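Local coordinates for glycolipid-binding domain-containing protein (Pseudomonas aeruginosa, PDB 2H1T), which is of unproven function but probably binds glycolipids or takes part in their metabolism, at the interface of chains A and B. Residues are numbered along the deposited sequence; one frame, centred on the assembly and turned at random. Chains: chain A/B, Hypothetical protein.

The interface of chains A and B. Residues chain A 36, 47, 68; chain B 34, 36, 47, 68.
Two faces of beta-sheet, one from each copy, meet through side chains of strands 30-38, 45-54 and 60-69, where A:Arg36 reaches across to B:Glu68 and B:Arg36 to A:Glu68 about a two-fold axis. The two salt bridges differ in quality. In the first, the guanidinium NH2 of A:Arg36 lies 2.7 Å from the carboxylate OE1 of B:Glu68; the oxygen sits at the guanidinium edge, in its plane, and is met on its anti side, somewhat out of the carboxylate plane, with the two planar groups turned 70° apart. The bend at chi3 in A:Arg36 turns the guanidinium edge toward the carboxylate, the two side chains crossing at about a right angle. The twin is looser: B:Arg36 NH1 stands 3.5 Å from A:Glu68 OE1, a weak bond although fairly straight (160° at H), and this arginine runs extended from CG to NE. Its carboxylate partner is also held by water 2, which B:Gln34 NE2 contacts at 2.7 Å, while the B:Gln34 amide lies over the rim of one guanidinium face of B:Arg36. Between the arginines, water 1 links both chains: B:Arg36 NE lies 2.7 Å from it, A:Gln47 OE1 2.6 Å, and B:Gln47 OE1 and A:Arg36 NH1 also lie against it. The N-H of B:Arg36 NE points mainly at this water and reaches B:Gln47 OE1, 2.8 Å from NE, as a bent second contact (118° at H) from above the carbonyl plane. The amide oxygens of the paired glutamines thus converge on a shared water, which may ease their mutual repulsion. Charge pairing and bridging water make this a polar patch of the contact between copies, which may or may not be a physiological dimer.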
ATOM      1  N   ARG A  36      -3.924  -0.022   4.607  1.00 14.62           N
ATOM      2  CA  ARG A  36      -3.302  -0.435   3.316  1.00 16.41           C
ATOM      3  C   ARG A  36      -3.594  -1.891   3.104  1.00 15.57           C
ATOM      4  O   ARG A  36      -3.513  -2.668   4.067  1.00 14.38           O
ATOM      5  CB  ARG A  36      -1.785  -0.200   3.348  1.00 17.62           C
ATOM      6  CG  ARG A  36      -1.431   1.275   3.592  1.00 22.27           C
ATOM      7  CD  ARG A  36       0.065   1.501   3.632  1.00 24.52           C
ATOM      8  NE  ARG A  36       0.463   2.505   4.632  1.00 34.75           N
ATOM      9  CZ  ARG A  36       1.299   3.526   4.429  1.00 34.57           C
ATOM     10  NH1 ARG A  36       1.805   3.758   3.241  1.00 41.56           N
ATOM     11  NH2 ARG A  36       1.610   4.338   5.426  1.00 36.54           N
ATOM     12  N   GLN A  47      -4.604   2.325  -0.793  1.00 18.90           N
ATOM     13  CA  GLN A  47      -4.581   2.888   0.532  1.00 18.75           C
ATOM     14  C   GLN A  47      -5.892   3.634   0.732  1.00 19.67           C
ATOM     15  O   GLN A  47      -6.255   4.493  -0.093  1.00 16.93           O
ATOM     16  CB  GLN A  47      -3.433   3.857   0.748  1.00 17.62           C
ATOM     17  CG  GLN A  47      -3.463   4.476   2.175  1.00 21.71           C
ATOM     18  CD  GLN A  47      -2.153   5.111   2.607  1.00 24.91           C
ATOM     19  OE1 GLN A  47      -1.068   4.546   2.385  1.00 29.86           O
ATOM     20  NE2 GLN A  47      -2.240   6.299   3.226  1.00 26.10           N
ATOM     21  N   GLU A  68      -6.921   5.731  -2.571  1.00 15.17           N
ATOM     22  CA  GLU A  68      -6.065   5.811  -3.735  1.00 14.84           C
ATOM     23  C   GLU A  68      -5.629   4.420  -4.201  1.00 12.94           C
ATOM     24  O   GLU A  68      -5.155   3.588  -3.414  1.00 11.30           O
ATOM     25  CB  GLU A  68      -4.839   6.668  -3.448  1.00 13.71           C
ATOM     26  CG  GLU A  68      -5.097   7.927  -2.667  1.00 19.29           C
ATOM     27  CD  GLU A  68      -3.907   8.893  -2.687  1.00 22.30           C
ATOM     28  OE1 GLU A  68      -2.768   8.484  -3.076  1.00 24.16           O
ATOM     29  OE2 GLU A  68      -4.132  10.073  -2.326  1.00 23.06           O
TER
ATOM     30  N   GLN B  34       6.257   7.102  -5.989  1.00 16.29           N
ATOM     31  CA  GLN B  34       5.517   6.468  -4.909  1.00 15.68           C
ATOM     32  C   GLN B  34       5.202   5.065  -5.351  1.00 16.02           C
ATOM     33  O   GLN B  34       4.510   4.880  -6.339  1.00 15.47           O
ATOM     34  CB  GLN B  34       4.232   7.231  -4.675  1.00 19.06           C
ATOM     35  CG  GLN B  34       3.409   6.638  -3.571  1.00 29.50           C
ATOM     36  CD  GLN B  34       2.493   7.664  -2.975  1.00 36.01           C
ATOM     37  OE1 GLN B  34       2.591   7.968  -1.788  1.00 44.48           O
ATOM     38  NE2 GLN B  34       1.632   8.254  -3.803  1.00 37.96           N
ATOM     39  N   ARG B  36       3.927   1.296  -3.928  1.00 15.52           N
ATOM     40  CA  ARG B  36       3.253   0.492  -2.923  1.00 15.38           C
ATOM     41  C   ARG B  36       3.411  -0.983  -3.286  1.00 15.52           C
ATOM     42  O   ARG B  36       3.233  -1.376  -4.451  1.00 14.09           O
ATOM     43  CB  ARG B  36       1.776   0.847  -2.923  1.00 15.23           C
ATOM     44  CG  ARG B  36       1.559   2.298  -2.533  1.00 18.17           C
ATOM     45  CD  ARG B  36       0.215   2.861  -2.931  1.00 21.80           C
ATOM     46  NE  ARG B  36      -0.131   3.916  -1.984  1.00 30.29           N
ATOM     47  CZ  ARG B  36      -0.692   5.103  -2.242  1.00 30.84           C
ATOM     48  NH1 ARG B  36      -1.029   5.513  -3.454  1.00 31.92           N
ATOM     49  NH2 ARG B  36      -0.886   5.918  -1.222  1.00 33.58           N
ATOM     50  N   GLN B  47       4.857   1.247   1.837  1.00 13.76           N
ATOM     51  CA  GLN B  47       4.912   2.286   0.837  1.00 18.29           C
ATOM     52  C   GLN B  47       6.284   2.871   0.819  1.00 16.78           C
ATOM     53  O   GLN B  47       6.779   3.273   1.840  1.00 12.41           O
ATOM     54  CB  GLN B  47       3.940   3.383   1.093  1.00 18.04           C
ATOM     55  CG  GLN B  47       4.015   4.427  -0.004  1.00 26.02           C
ATOM     56  CD  GLN B  47       2.844   5.323   0.017  1.00 31.35           C
ATOM     57  OE1 GLN B  47       1.704   4.852  -0.058  1.00 34.68           O
ATOM     58  NE2 GLN B  47       3.090   6.631   0.152  1.00 32.48           N
ATOM     59  N   GLU B  68       7.487   3.391   4.701  1.00 12.64           N
ATOM     60  CA  GLU B  68       6.567   3.157   5.804  1.00 15.44           C
ATOM     61  C   GLU B  68       6.058   1.735   5.750  1.00 14.21           C
ATOM     62  O   GLU B  68       5.581   1.275   4.722  1.00 12.13           O
ATOM     63  CB  GLU B  68       5.359   4.094   5.741  1.00 14.21           C
ATOM     64  CG  GLU B  68       5.781   5.536   5.676  1.00 18.86           C
ATOM     65  CD  GLU B  68       4.629   6.545   5.851  1.00 22.39           C
ATOM     66  OE1 GLU B  68       3.477   6.133   6.133  1.00 22.55           O
ATOM     67  OE2 GLU B  68       4.892   7.775   5.709  1.00 27.70           O
TER
HETATM   68  O   HOH W   1       0.152   3.066   0.587  1.00 24.05           O
HETATM   69  O   HOH W   2      -0.560   9.710  -3.037  1.00 29.26           O